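Local atomic coordinates of sugar ABC transporter (Agrobacterium radiobacter, PDB entry 4RXT), a protein that binds arabinopyranose in the cleft between its two lobes and probably delivers such sugars to an ABC transporter for uptake. Residues P8-D13 with P38-Q43; W19-A24 with D248-G253; P63-I68 with S86-G91. All blocks are in the same frame, centred on the assembly; numbering follows the deposited sequence. Where two conformers were deposited one is given.

Contact 1 of 3, residues P8-D13 with P38-Q43. With ARA (alpha-L-arabinopyranose), chain B.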
ATOM      1  N   PRO A   8      -8.257  13.981  13.488  1.00 12.99           N
ATOM      2  CA  PRO A   8      -8.212  13.852  12.050  1.00 12.49           C
ATOM      3  C   PRO A   8      -7.388  12.659  11.590  1.00 13.05           C
ATOM      4  O   PRO A   8      -6.415  12.265  12.248  1.00 16.36           O
ATOM      5  CB  PRO A   8      -7.537  15.139  11.576  1.00 16.22           C
ATOM      6  CG  PRO A   8      -7.590  16.061  12.733  1.00 19.28           C
ATOM      7  CD  PRO A   8      -7.551  15.184  13.926  1.00 14.93           C
ATOM      8  N   ILE A   9      -7.775  12.132  10.443  1.00 13.02           N
ATOM      9  CA  ILE A   9      -6.969  11.151   9.712  1.00 13.52           C
ATOM     10  C   ILE A   9      -6.619  11.751   8.350  1.00 11.37           C
ATOM     11  O   ILE A   9      -7.497  12.293   7.647  1.00 13.53           O
ATOM     12  CB  ILE A   9      -7.678   9.774   9.541  1.00 12.94           C
ATOM     13  CG1 ILE A   9      -6.706   8.766   8.902  1.00 15.65           C
ATOM     14  CG2 ILE A   9      -9.049   9.887   8.843  1.00 15.38           C
ATOM     15  CD1 ILE A   9      -7.125   7.320   9.124  1.00 17.17           C
ATOM     16  N   ILE A  10      -5.334  11.660   8.021  1.00 13.03           N
ATOM     17  CA  ILE A  10      -4.796  12.222   6.793  1.00 10.87           C
ATOM     18  C   ILE A  10      -4.248  11.071   5.982  1.00 13.10           C
ATOM     19  O   ILE A  10      -3.261  10.441   6.347  1.00 12.89           O
ATOM     20  CB  ILE A  10      -3.663  13.252   7.069  1.00 13.66           C
ATOM     21  CG1 ILE A  10      -4.170  14.356   7.997  1.00 15.63           C
ATOM     22  CG2 ILE A  10      -3.129  13.834   5.749  1.00 13.60           C
ATOM     23  CD1 ILE A  10      -3.084  15.259   8.532  1.00 14.98           C
ATOM     24  N   VAL A  11      -4.909  10.792   4.872  1.00 11.60           N
ATOM     25  CA  VAL A  11      -4.510   9.723   3.974  1.00 11.64           C
ATOM     26  C   VAL A  11      -3.696  10.265   2.809  1.00 12.57           C
ATOM     27  O   VAL A  11      -3.612  11.483   2.635  1.00 13.29           O
ATOM     28  CB  VAL A  11      -5.703   8.909   3.478  1.00 12.19           C
ATOM     29  CG1 VAL A  11      -6.402   8.242   4.671  1.00 15.86           C
ATOM     30  CG2 VAL A  11      -6.666   9.789   2.683  1.00 15.01           C
ATOM     31  N   LYS A  12      -3.063   9.375   2.041  1.00 11.85           N
ATOM     32  CA  LYS A  12      -2.242   9.839   0.891  1.00 12.55           C
ATOM     33  C   LYS A  12      -3.095  10.381  -0.265  1.00 13.42           C
ATOM     34  O   LYS A  12      -2.645  11.226  -1.016  1.00 13.99           O
ATOM     35  CB  LYS A  12      -1.360   8.712   0.337  1.00 12.19           C
ATOM     36  CG  LYS A  12      -0.373   8.101   1.313  1.00 12.79           C
ATOM     37  CD  LYS A  12       0.599   7.202   0.590  1.00 11.62           C
ATOM     38  CE  LYS A  12       1.573   6.513   1.520  1.00 14.30           C
ATOM     39  NZ  LYS A  12       2.605   5.791   0.715  1.00 17.74           N
ATOM     40  N   ASP A  13      -4.286   9.792  -0.487  1.00 12.09           N
ATOM     41  CA  ASP A  13      -5.074  10.124  -1.681  1.00 15.37           C
ATOM     42  C   ASP A  13      -6.515   9.681  -1.451  1.00 16.21           C
ATOM     43  O   ASP A  13      -6.815   8.494  -1.432  1.00 15.98           O
ATOM     44  CB  ASP A  13      -4.482   9.429  -2.923  1.00 15.17           C
ATOM     45  CG  ASP A  13      -5.284   9.711  -4.240  1.00 16.81           C
ATOM     46  OD1 ASP A  13      -6.382  10.318  -4.194  1.00 18.41           O
ATOM     47  OD2 ASP A  13      -4.842   9.287  -5.326  1.00 22.67           O
ATOM     48  N   PRO A  38     -12.392  14.025  11.256  1.00 14.36           N
ATOM     49  CA  PRO A  38     -12.290  14.609   9.941  1.00 15.08           C
ATOM     50  C   PRO A  38     -11.455  13.753   9.024  1.00 16.38           C
ATOM     51  O   PRO A  38     -10.442  13.228   9.426  1.00 16.68           O
ATOM     52  CB  PRO A  38     -11.595  15.975  10.184  1.00 17.70           C
ATOM     53  CG  PRO A  38     -11.749  16.254  11.649  1.00 17.66           C
ATOM     54  CD  PRO A  38     -11.873  14.916  12.318  1.00 15.43           C
ATOM     55  N   GLU A  39     -11.908  13.615   7.788  1.00 14.82           N
ATOM     56  CA  GLU A  39     -11.281  12.747   6.800  1.00 15.97           C
ATOM     57  C   GLU A  39     -10.564  13.635   5.791  1.00 17.79           C
ATOM     58  O   GLU A  39     -11.180  14.277   4.942  1.00 21.68           O
ATOM     59  CB  GLU A  39     -12.355  11.884   6.136  1.00 15.30           C
ATOM     60  CG  GLU A  39     -13.059  10.956   7.116  1.00 21.10           C
ATOM     61  CD  GLU A  39     -14.170  10.109   6.520  1.00 24.96           C
ATOM     62  OE1 GLU A  39     -14.211   9.904   5.283  1.00 23.28           O
ATOM     63  OE2 GLU A  39     -15.000   9.587   7.297  1.00 25.52           O
ATOM     64  N   LEU A  40      -9.248  13.655   5.924  1.00 14.89           N
ATOM     65  CA  LEU A  40      -8.373  14.614   5.261  1.00 13.99           C
ATOM     66  C   LEU A  40      -7.429  13.940   4.287  1.00 12.11           C
ATOM     67  O   LEU A  40      -7.126  12.747   4.419  1.00 13.79           O
ATOM     68  CB  LEU A  40      -7.556  15.414   6.276  1.00 14.23           C
ATOM     69  CG  LEU A  40      -8.330  16.126   7.397  1.00 16.94           C
ATOM     70  CD1 LEU A  40      -7.366  16.895   8.285  1.00 18.52           C
ATOM     71  CD2 LEU A  40      -9.434  17.029   6.858  1.00 19.46           C
ATOM     72  N   GLY A  41      -6.945  14.721   3.321  1.00 16.84           N
ATOM     73  CA  GLY A  41      -5.979  14.202   2.370  1.00 14.93           C
ATOM     74  C   GLY A  41      -6.043  14.904   1.020  1.00 13.25           C
ATOM     75  O   GLY A  41      -7.063  15.516   0.660  1.00 17.30           O
ATOM     76  N   ALA A  42      -4.918  14.856   0.306  1.00 15.20           N
ATOM     77  CA  ALA A  42      -4.818  15.347  -1.045  1.00 12.53           C
ATOM     78  C   ALA A  42      -5.493  14.340  -1.966  1.00 13.06           C
ATOM     79  O   ALA A  42      -6.017  13.304  -1.517  1.00 15.07           O
ATOM     80  CB  ALA A  42      -3.349  15.587  -1.435  1.00 16.20           C
ATOM     81  N   GLN A  43      -5.497  14.663  -3.253  1.00 14.50           N
ATOM     82  CA  GLN A  43      -6.215  13.833  -4.269  1.00 14.30           C
ATOM     83  C   GLN A  43      -5.189  13.148  -5.180  1.00 15.70           C
ATOM     84  O   GLN A  43      -5.496  12.692  -6.282  1.00 18.11           O
ATOM     85  CB  GLN A  43      -7.179  14.688  -5.068  1.00 18.19           C
ATOM     86  CG  GLN A  43      -8.479  15.016  -4.347  1.00 23.87           C
ATOM     87  CD  GLN A  43      -8.255  15.870  -3.113  1.00 31.60           C
ATOM     88  OE1 GLN A  43      -8.571  15.454  -1.979  1.00 47.69           O
ATOM     89  NE2 GLN A  43      -7.712  17.067  -3.318  1.00 24.61           N
TER
HETATM   90  C1  ARA B 401      -1.204   0.738  -0.951  1.00 14.51           C
HETATM   91  C2  ARA B 401       0.036   1.175  -0.148  1.00 21.84           C
HETATM   92  C3  ARA B 401       0.038   2.688  -0.009  1.00 26.15           C
HETATM   93  C4  ARA B 401      -0.121   3.382  -1.373  1.00 25.71           C
HETATM   94  C5  ARA B 401      -0.576   2.443  -2.410  1.00 17.84           C
HETATM   95  O1  ARA B 401      -0.603  -0.485  -1.360  1.00 15.13           O
HETATM   96  O2  ARA B 401       0.020   0.598   1.171  1.00 15.75           O
HETATM   97  O3  ARA B 401       1.223   3.071   0.708  1.00 21.89           O
HETATM   98  O4  ARA B 401       1.125   3.793  -1.941  1.00 34.06           O
HETATM   99  O5  ARA B 401      -1.645   1.566  -2.020  1.00 22.23           O
HETATM  100  O   HOH W   1      -2.566  13.670   1.463  1.00 14.84           O
HETATM  101  O   HOH W   2      -4.899  10.244  -7.800  1.00 28.63           O

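Contact 2 of 3, residues W19-A24 with D248-G253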
ATOM      1  N   TRP A  19      -7.386   3.828   0.136  1.00 14.37           N
ATOM      2  CA  TRP A  19      -7.513   4.851   1.193  1.00 14.03           C
ATOM      3  C   TRP A  19      -8.932   5.037   1.663  1.00 16.86           C
ATOM      4  O   TRP A  19      -9.160   5.393   2.797  1.00 14.02           O
ATOM      5  CB  TRP A  19      -6.877   6.205   0.785  1.00 10.84           C
ATOM      6  CG  TRP A  19      -5.406   6.053   0.608  1.00 12.40           C
ATOM      7  CD1 TRP A  19      -4.726   6.073  -0.552  1.00 14.98           C
ATOM      8  CD2 TRP A  19      -4.488   5.655   1.618  1.00 13.32           C
ATOM      9  NE1 TRP A  19      -3.411   5.747  -0.343  1.00 13.62           N
ATOM     10  CE2 TRP A  19      -3.239   5.501   0.996  1.00 14.21           C
ATOM     11  CE3 TRP A  19      -4.598   5.426   2.981  1.00 12.51           C
ATOM     12  CZ2 TRP A  19      -2.134   5.138   1.701  1.00 14.08           C
ATOM     13  CZ3 TRP A  19      -3.496   5.076   3.683  1.00 14.80           C
ATOM     14  CH2 TRP A  19      -2.288   4.928   3.042  1.00 13.70           C
ATOM     15  N   GLN A  20      -9.885   4.785   0.771  1.00 14.64           N
ATOM     16  CA  GLN A  20     -11.308   4.810   1.169  1.00 14.77           C
ATOM     17  C   GLN A  20     -11.640   3.696   2.173  1.00 11.36           C
ATOM     18  O   GLN A  20     -12.472   3.870   3.065  1.00 16.84           O
ATOM     19  CB  GLN A  20     -12.209   4.756  -0.051  1.00 16.88           C
ATOM     20  CG  GLN A  20     -12.099   6.056  -0.835  1.00 17.80           C
ATOM     21  CD  GLN A  20     -12.555   5.981  -2.280  1.00 22.28           C
ATOM     22  OE1 GLN A  20     -13.069   4.951  -2.747  1.00 29.41           O
ATOM     23  NE2 GLN A  20     -12.329   7.080  -3.021  1.00 29.44           N
ATOM     24  N   ILE A  21     -10.937   2.581   2.089  1.00 14.83           N
ATOM     25  CA  ILE A  21     -11.108   1.495   3.080  1.00 15.72           C
ATOM     26  C   ILE A  21     -10.563   1.966   4.427  1.00 13.96           C
ATOM     27  O   ILE A  21     -11.193   1.834   5.448  1.00 14.45           O
ATOM     28  CB  ILE A  21     -10.414   0.176   2.685  1.00 18.20           C
ATOM     29  CG1 ILE A  21     -11.019  -0.414   1.394  1.00 16.01           C
ATOM     30  CG2 ILE A  21     -10.552  -0.843   3.831  1.00 14.77           C
ATOM     31  CD1 ILE A  21     -10.160  -1.507   0.764  1.00 19.14           C
ATOM     32  N   VAL A  22      -9.351   2.541   4.407  1.00 14.40           N
ATOM     33  CA  VAL A  22      -8.757   3.156   5.623  1.00 14.02           C
ATOM     34  C   VAL A  22      -9.720   4.163   6.256  1.00 12.88           C
ATOM     35  O   VAL A  22      -9.963   4.144   7.463  1.00 14.27           O
ATOM     36  CB  VAL A  22      -7.412   3.836   5.319  1.00 13.32           C
ATOM     37  CG1 VAL A  22      -6.876   4.556   6.557  1.00 13.65           C
ATOM     38  CG2 VAL A  22      -6.420   2.833   4.774  1.00 14.48           C
ATOM     39  N   LEU A  23     -10.293   5.043   5.428  1.00 12.98           N
ATOM     40  CA  LEU A  23     -11.222   6.060   5.928  1.00 15.20           C
ATOM     41  C   LEU A  23     -12.522   5.459   6.486  1.00 14.79           C
ATOM     42  O   LEU A  23     -13.026   5.930   7.485  1.00 16.15           O
ATOM     43  CB  LEU A  23     -11.547   7.091   4.829  1.00 15.14           C
ATOM     44  CG  LEU A  23     -10.425   8.026   4.399  1.00 13.24           C
ATOM     45  CD1 LEU A  23     -10.919   8.890   3.246  1.00 17.60           C
ATOM     46  CD2 LEU A  23      -9.902   8.861   5.560  1.00 17.40           C
ATOM     47  N   ALA A  24     -13.021   4.409   5.834  1.00 13.36           N
ATOM     48  CA  ALA A  24     -14.136   3.678   6.382  1.00 15.25           C
ATOM     49  C   ALA A  24     -13.844   3.111   7.809  1.00 16.92           C
ATOM     50  O   ALA A  24     -14.695   3.195   8.726  1.00 17.80           O
ATOM     51  CB  ALA A  24     -14.584   2.589   5.410  1.00 15.85           C
ATOM     52  N   ASP A 248      -4.335  -4.990   5.490  1.00 12.39           N
ATOM     53  CA  ASP A 248      -5.529  -4.704   6.313  1.00 13.31           C
ATOM     54  C   ASP A 248      -5.722  -3.197   6.513  1.00 12.90           C
ATOM     55  O   ASP A 248      -5.597  -2.680   7.628  1.00 15.55           O
ATOM     56  CB  ASP A 248      -5.513  -5.440   7.668  1.00 16.33           C
ATOM     57  CG  ASP A 248      -6.902  -5.577   8.296  1.00 15.54           C
ATOM     58  OD1 ASP A 248      -7.859  -4.928   7.830  1.00 18.53           O
ATOM     59  OD2 ASP A 248      -6.978  -6.325   9.305  1.00 17.51           O
ATOM     60  N   PRO A 249      -6.066  -2.483   5.431  1.00 12.22           N
ATOM     61  CA  PRO A 249      -6.262  -1.055   5.556  1.00 14.14           C
ATOM     62  C   PRO A 249      -7.402  -0.665   6.503  1.00 14.14           C
ATOM     63  O   PRO A 249      -7.287   0.347   7.174  1.00 14.45           O
ATOM     64  CB  PRO A 249      -6.577  -0.598   4.116  1.00 13.70           C
ATOM     65  CG  PRO A 249      -7.014  -1.852   3.391  1.00 13.60           C
ATOM     66  CD  PRO A 249      -6.130  -2.909   4.034  1.00 13.10           C
ATOM     67  N   TYR A 250      -8.495  -1.442   6.539  1.00 12.90           N
ATOM     68  CA  TYR A 250      -9.605  -1.135   7.459  1.00 16.07           C
ATOM     69  C   TYR A 250      -9.107  -1.058   8.896  1.00 14.54           C
ATOM     70  O   TYR A 250      -9.403  -0.106   9.625  1.00 14.98           O
ATOM     71  CB  TYR A 250     -10.719  -2.162   7.341  1.00 17.55           C
ATOM     72  CG  TYR A 250     -11.972  -1.784   8.102  1.00 14.91           C
ATOM     73  CD1 TYR A 250     -12.945  -1.030   7.491  1.00 16.74           C
ATOM     74  CD2 TYR A 250     -12.152  -2.172   9.432  1.00 20.67           C
ATOM     75  CE1 TYR A 250     -14.129  -0.691   8.162  1.00 18.48           C
ATOM     76  CE2 TYR A 250     -13.297  -1.835  10.132  1.00 23.07           C
ATOM     77  CZ  TYR A 250     -14.290  -1.094   9.510  1.00 19.86           C
ATOM     78  OH  TYR A 250     -15.430  -0.782  10.215  1.00 24.72           O
ATOM     79  N   ARG A 251      -8.301  -2.045   9.290  1.00 14.67           N
ATOM     80  CA  ARG A 251      -7.742  -2.053  10.648  1.00 15.94           C
ATOM     81  C   ARG A 251      -6.789  -0.897  10.889  1.00 13.88           C
ATOM     82  O   ARG A 251      -6.793  -0.331  11.963  1.00 15.11           O
ATOM     83  CB  ARG A 251      -7.063  -3.393  10.948  1.00 19.48           C
ATOM     84  CG  ARG A 251      -6.408  -3.435  12.317  1.00 18.51           C
ATOM     85  CD  ARG A 251      -5.665  -4.710  12.545  1.00 22.41           C
ATOM     86  NE  ARG A 251      -5.100  -4.728  13.881  1.00 23.33           N
ATOM     87  CZ  ARG A 251      -4.250  -5.652  14.312  1.00 24.71           C
ATOM     88  NH1 ARG A 251      -3.862  -6.635  13.507  1.00 30.46           N
ATOM     89  NH2 ARG A 251      -3.808  -5.608  15.554  1.00 26.36           N
ATOM     90  N   MET A 252      -5.941  -0.578   9.902  1.00 15.29           N
ATOM     91  CA  MET A 252      -5.071   0.597  10.029  1.00 16.12           C
ATOM     92  C   MET A 252      -5.888   1.860  10.381  1.00 13.83           C
ATOM     93  O   MET A 252      -5.497   2.650  11.262  1.00 15.72           O
ATOM     94  CB  MET A 252      -4.193   0.822   8.781  1.00 14.80           C
ATOM     95  CG  MET A 252      -3.067  -0.197   8.553  1.00 17.51           C
ATOM     96  SD  MET A 252      -2.216   0.215   6.963  1.00 12.57           S
ATOM     97  CE  MET A 252      -2.138  -1.422   6.220  1.00 19.40           C
ATOM     98  N   GLY A 253      -7.026   2.059   9.719  1.00 14.02           N
ATOM     99  CA  GLY A 253      -7.906   3.189  10.003  1.00 15.91           C
ATOM    100  C   GLY A 253      -8.571   3.097  11.371  1.00 13.57           C
ATOM    101  O   GLY A 253      -8.533   4.041  12.158  1.00 15.10           O
TER

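Contact 3 of 3, residues P63-I68 with S86-G91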
ATOM      1  N   PRO A  63      -6.070  19.684  17.420  1.00 20.24           N
ATOM      2  CA  PRO A  63      -6.823  18.465  17.700  1.00 16.20           C
ATOM      3  C   PRO A  63      -6.163  17.653  18.812  1.00 15.30           C
ATOM      4  O   PRO A  63      -5.021  17.946  19.197  1.00 17.63           O
ATOM      5  CB  PRO A  63      -6.718  17.706  16.370  1.00 16.44           C
ATOM      6  CG  PRO A  63      -5.361  18.077  15.842  1.00 18.72           C
ATOM      7  CD  PRO A  63      -5.236  19.550  16.203  1.00 16.87           C
ATOM      8  N   ALA A  64      -6.841  16.627  19.310  1.00 16.32           N
ATOM      9  CA  ALA A  64      -6.260  15.797  20.389  1.00 15.69           C
ATOM     10  C   ALA A  64      -5.133  14.890  19.928  1.00 15.46           C
ATOM     11  O   ALA A  64      -4.235  14.517  20.702  1.00 17.62           O
ATOM     12  CB  ALA A  64      -7.349  14.956  21.052  1.00 19.10           C
ATOM     13  N   ALA A  65      -5.228  14.482  18.666  1.00 16.37           N
ATOM     14  CA  ALA A  65      -4.217  13.650  18.061  1.00 15.04           C
ATOM     15  C   ALA A  65      -4.455  13.669  16.543  1.00 11.45           C
ATOM     16  O   ALA A  65      -5.508  14.132  16.097  1.00 14.03           O
ATOM     17  CB  ALA A  65      -4.293  12.241  18.615  1.00 16.19           C
ATOM     18  N   ILE A  66      -3.493  13.161  15.793  1.00 14.61           N
ATOM     19  CA  ILE A  66      -3.604  13.018  14.350  1.00 13.64           C
ATOM     20  C   ILE A  66      -3.101  11.643  13.931  1.00 14.94           C
ATOM     21  O   ILE A  66      -2.062  11.171  14.435  1.00 14.81           O
ATOM     22  CB  ILE A  66      -2.782  14.120  13.592  1.00 15.09           C
ATOM     23  CG1 ILE A  66      -3.414  15.508  13.790  1.00 17.26           C
ATOM     24  CG2 ILE A  66      -2.646  13.794  12.098  1.00 16.86           C
ATOM     25  CD1 ILE A  66      -2.473  16.662  13.493  1.00 17.80           C
ATOM     26  N   VAL A  67      -3.851  11.022  13.023  1.00 12.03           N
ATOM     27  CA  VAL A  67      -3.418   9.804  12.340  1.00 14.73           C
ATOM     28  C   VAL A  67      -3.027  10.184  10.929  1.00 11.93           C
ATOM     29  O   VAL A  67      -3.763  10.874  10.239  1.00 12.87           O
ATOM     30  CB  VAL A  67      -4.515   8.716  12.292  1.00 13.66           C
ATOM     31  CG1 VAL A  67      -4.044   7.477  11.516  1.00 13.68           C
ATOM     32  CG2 VAL A  67      -4.939   8.344  13.706  1.00 13.17           C
ATOM     33  N   ILE A  68      -1.855   9.753  10.493  1.00 11.01           N
ATOM     34  CA  ILE A  68      -1.385  10.063   9.149  1.00 13.64           C
ATOM     35  C   ILE A  68      -0.702   8.880   8.475  1.00 12.79           C
ATOM     36  O   ILE A  68       0.024   8.123   9.124  1.00 12.57           O
ATOM     37  CB  ILE A  68      -0.445  11.303   9.141  1.00 12.60           C
ATOM     38  CG1 ILE A  68      -0.004  11.715   7.740  1.00 12.77           C
ATOM     39  CG2 ILE A  68       0.776  11.115  10.052  1.00 12.07           C
ATOM     40  CD1 ILE A  68       0.545  13.117   7.635  1.00 14.25           C
ATOM     41  N   SER A  86       3.382  19.808  19.193  1.00 16.95           N
ATOM     42  CA  SER A  86       2.109  20.196  19.808  1.00 19.69           C
ATOM     43  C   SER A  86       0.948  19.179  19.800  1.00 19.98           C
ATOM     44  O   SER A  86      -0.008  19.337  20.550  1.00 23.67           O
ATOM     45  CB  SER A  86       1.637  21.496  19.157  1.00 22.35           C
ATOM     46  OG  SER A  86       1.177  21.281  17.839  1.00 22.87           O
ATOM     47  N   VAL A  87       1.018  18.159  18.946  1.00 15.62           N
ATOM     48  CA  VAL A  87      -0.040  17.152  18.788  1.00 15.73           C
ATOM     49  C   VAL A  87       0.583  15.746  18.687  1.00 21.06           C
ATOM     50  O   VAL A  87       1.525  15.559  17.926  1.00 17.90           O
ATOM     51  CB  VAL A  87      -0.844  17.426  17.479  1.00 18.97           C
ATOM     52  CG1 VAL A  87      -1.971  16.420  17.287  1.00 18.13           C
ATOM     53  CG2 VAL A  87      -1.432  18.835  17.476  1.00 23.43           C
ATOM     54  N   PRO A  88       0.080  14.753  19.443  1.00 15.58           N
ATOM     55  CA  PRO A  88       0.590  13.392  19.202  1.00 15.35           C
ATOM     56  C   PRO A  88       0.174  12.846  17.845  1.00 13.05           C
ATOM     57  O   PRO A  88      -1.004  12.973  17.445  1.00 16.69           O
ATOM     58  CB  PRO A  88      -0.026  12.535  20.307  1.00 16.11           C
ATOM     59  CG  PRO A  88      -1.086  13.349  20.888  1.00 21.46           C
ATOM     60  CD  PRO A  88      -0.939  14.785  20.493  1.00 17.16           C
ATOM     61  N   ILE A  89       1.137  12.184  17.207  1.00 13.88           N
ATOM     62  CA  ILE A  89       0.998  11.711  15.825  1.00 14.58           C
ATOM     63  C   ILE A  89       1.114  10.210  15.826  1.00 14.71           C
ATOM     64  O   ILE A  89       2.050   9.643  16.357  1.00 15.46           O
ATOM     65  CB  ILE A  89       2.068  12.311  14.878  1.00 15.07           C
ATOM     66  CG1 ILE A  89       2.213  13.836  15.089  1.00 16.14           C
ATOM     67  CG2 ILE A  89       1.801  11.927  13.415  1.00 17.23           C
ATOM     68  CD1 ILE A  89       0.973  14.636  14.766  1.00 20.75           C
ATOM     69  N   ILE A  90       0.098   9.568  15.254  1.00 12.59           N
ATOM     70  CA  ILE A  90       0.061   8.132  15.073  0.50 12.50           C
ATOM     71  C   ILE A  90       0.222   7.887  13.570  1.00 12.69           C
ATOM     72  O   ILE A  90      -0.520   8.456  12.741  1.00 13.30           O
ATOM     73  CB  ILE A  90      -1.266   7.539  15.618  0.50 14.13           C
ATOM     74  CG1 ILE A  90      -1.258   7.468  17.170  0.50 14.73           C
ATOM     75  CG2 ILE A  90      -1.539   6.174  15.009  0.50 14.68           C
ATOM     76  CD1 ILE A  90      -1.126   8.815  17.882  0.50 12.91           C
ATOM     77  N   GLY A  91       1.193   7.050  13.208  1.00 13.93           N
ATOM     78  CA  GLY A  91       1.431   6.721  11.794  1.00 11.76           C
ATOM     79  C   GLY A  91       0.780   5.432  11.352  1.00 12.19           C
ATOM     80  O   GLY A  91       0.613   4.487  12.136  1.00 13.81           O
TER

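Contact 1 of 3, residues P8-D13 with P38-Q43
Leu40 is the bump of this contact, and the hollow it fills lies between Pro8 and Ile10 on the neighbouring strand. Its CG stands anti to the carbonyl carbon (chi1 -53°), and from there CD1 reaches Pro8 CB at 3.7 Å. Leu40 CB settles against Ile10 CG1, 3.9 Å away, and the two branched chains pass at a slant. A leucine suits the place because it and Ile10 both pack against Ile54 of helix 48-60. On the other face Ile9 CG2 lies against Pro38 O (3.7 Å), while Leu23 and Ala26 of helix 17-33 cover Ile9; Glu39, beside it, is salt-bridged to Arg27. Three backbone bonds, Ile9 N to Pro38 O, Leu40 N to Ile9 O and Val11 N to Leu40 O, hold the strands in parallel register. At Gly41 the chain takes backbone angles that favour glycine, and the bare CA lets Val11 O come within 3.6 Å. Past Gly41 the direct backbone bonding gives way to a water, which donates to Val11 O (2.7 Å) and accepts from Ala42 N. Lys12, extended past CG, carries NZ to O3 of the arabinopyranose, 3.1 Å away. Strand 9-11, helix 17-33 and strand 39-41 form a beta-alpha-beta crossover, with a sugar-binding residue at the C-terminal side of its first strand, as is usual in Rossmann-like periplasmic binding protein lobes.

Contact 2 of 3, residues W19-A24 with D248-G253
Pro249 O has two partners: Gly253 N donates to it at 3.1 Å as an ordinary helical bond, and Val22 CA makes a weaker C-H...O contact at 3.5 Å from the neighbouring helix. This is a close helix-helix packing in a two-lobed periplasmic binding protein. Helix 17-33 lies against the start of helix 249-264, which follows strand 243-246 of the other lobe's sheet, so the chain has crossed back between lobes by this point. The short axes cross at -43° and come within 6.8 Å, a separation that glycine makes possible. Gly253 has no side chain, and its CA rests 3.4 Å from Val22 O in a second CA-H...O contact. Proline fits the first turn of the helix, where its missing N-H costs no helical bond, and its ring offers a compact apolar surface. Ile21 CG2 lies on Pro249 CG (3.7 Å) and also touches the backbone N and CB of Tyr250. The Tyr250 side chain leaves with CG anti to the backbone N (chi1 -171°), and its CE1 comes obliquely to Ala24 C, the alanine's small side chain staying slightly farther off. Asp248, at the N-cap, accepts from Arg251 N through OD1, the donor lying well above the carboxylate plane. Trp19, at the start of helix 17-33 two residues before Ile21, touches the sugar and bonds through NE1 to Glu45. The tightest carbon pair is Val22 CG2 against Pro249 CB, 3.5 Å apart, where the two side chains meet at about a right angle.

Contact 3 of 3, residues P63-I68 with S86-G91
Ile66 and Ile89 lie side by side on one face of the sheet, pointing the same way, and the chain of Ile66 can be followed outward from the backbone. Its CB meets Ile89 CD1 at 4.0 Å. With CG1 anti to the carbonyl carbon (chi1 -69°), that atom turns to Val87, 3.9 Å from its CG1. The tip, CD1, stays with the same methyl at 3.8 Å and also approaches Ile89 CD1, so it touches both. Leu55 and Val59 of helix 48-60 lie over this isoleucine, a fitting place for a long branched hydrocarbon. The strands themselves run parallel: Ile66 N donates to Pro88 O, Ile90 N to Ile66 O, and Ile68 N to Ile90 O. Strands 66-68 and 89-92 form a beta-alpha-beta unit through helix 77-84, and both belong to the six-stranded parallel sheet of one lobe. Beta-branched residues, which favour extended backbone, make up nearly all of the paired strands. Further along the same face Ile68 CG2 meets Ile89 CG2 at 3.6 Å, the two chains slanting across each other. Val67 and Ile90 point to the other face, where Ile257 of helix 249-264 touches Val67. Ahead of the strands Val87 CG1, anti to its backbone N, presses on Ala65 CA (3.6 Å), while Ala65 CB turns toward Pro88 CG. Pro88 brings its ring CD, in the place of an N-H, to 3.3 Å from Ala64 O.

All three contacts belong to the same lobe. Contacts 1 and 3, with centres 13 Å apart, share one parallel sheet, in which strands 39-41, 9-11, 66-68 and 89-92 are consecutive neighbours; backbone bonds between Pro8 or Ile10 and Val67 join them. Along the chain contact 1 closes before contact 3 opens. Contact 2, centred 11 Å from contact 1, lies in the helical layer on the sheet, where Leu23 packs on Ile9 and Val11. Its partner, helix 249-264, arrives more than 200 residues later, so contact 3 is nested inside the loop it closes. The lobe is thus completed by a late returning segment, and Lys12, at the C-terminal side of the first strand, and Trp19, in the first turn of the next helix, face the sugar cleft.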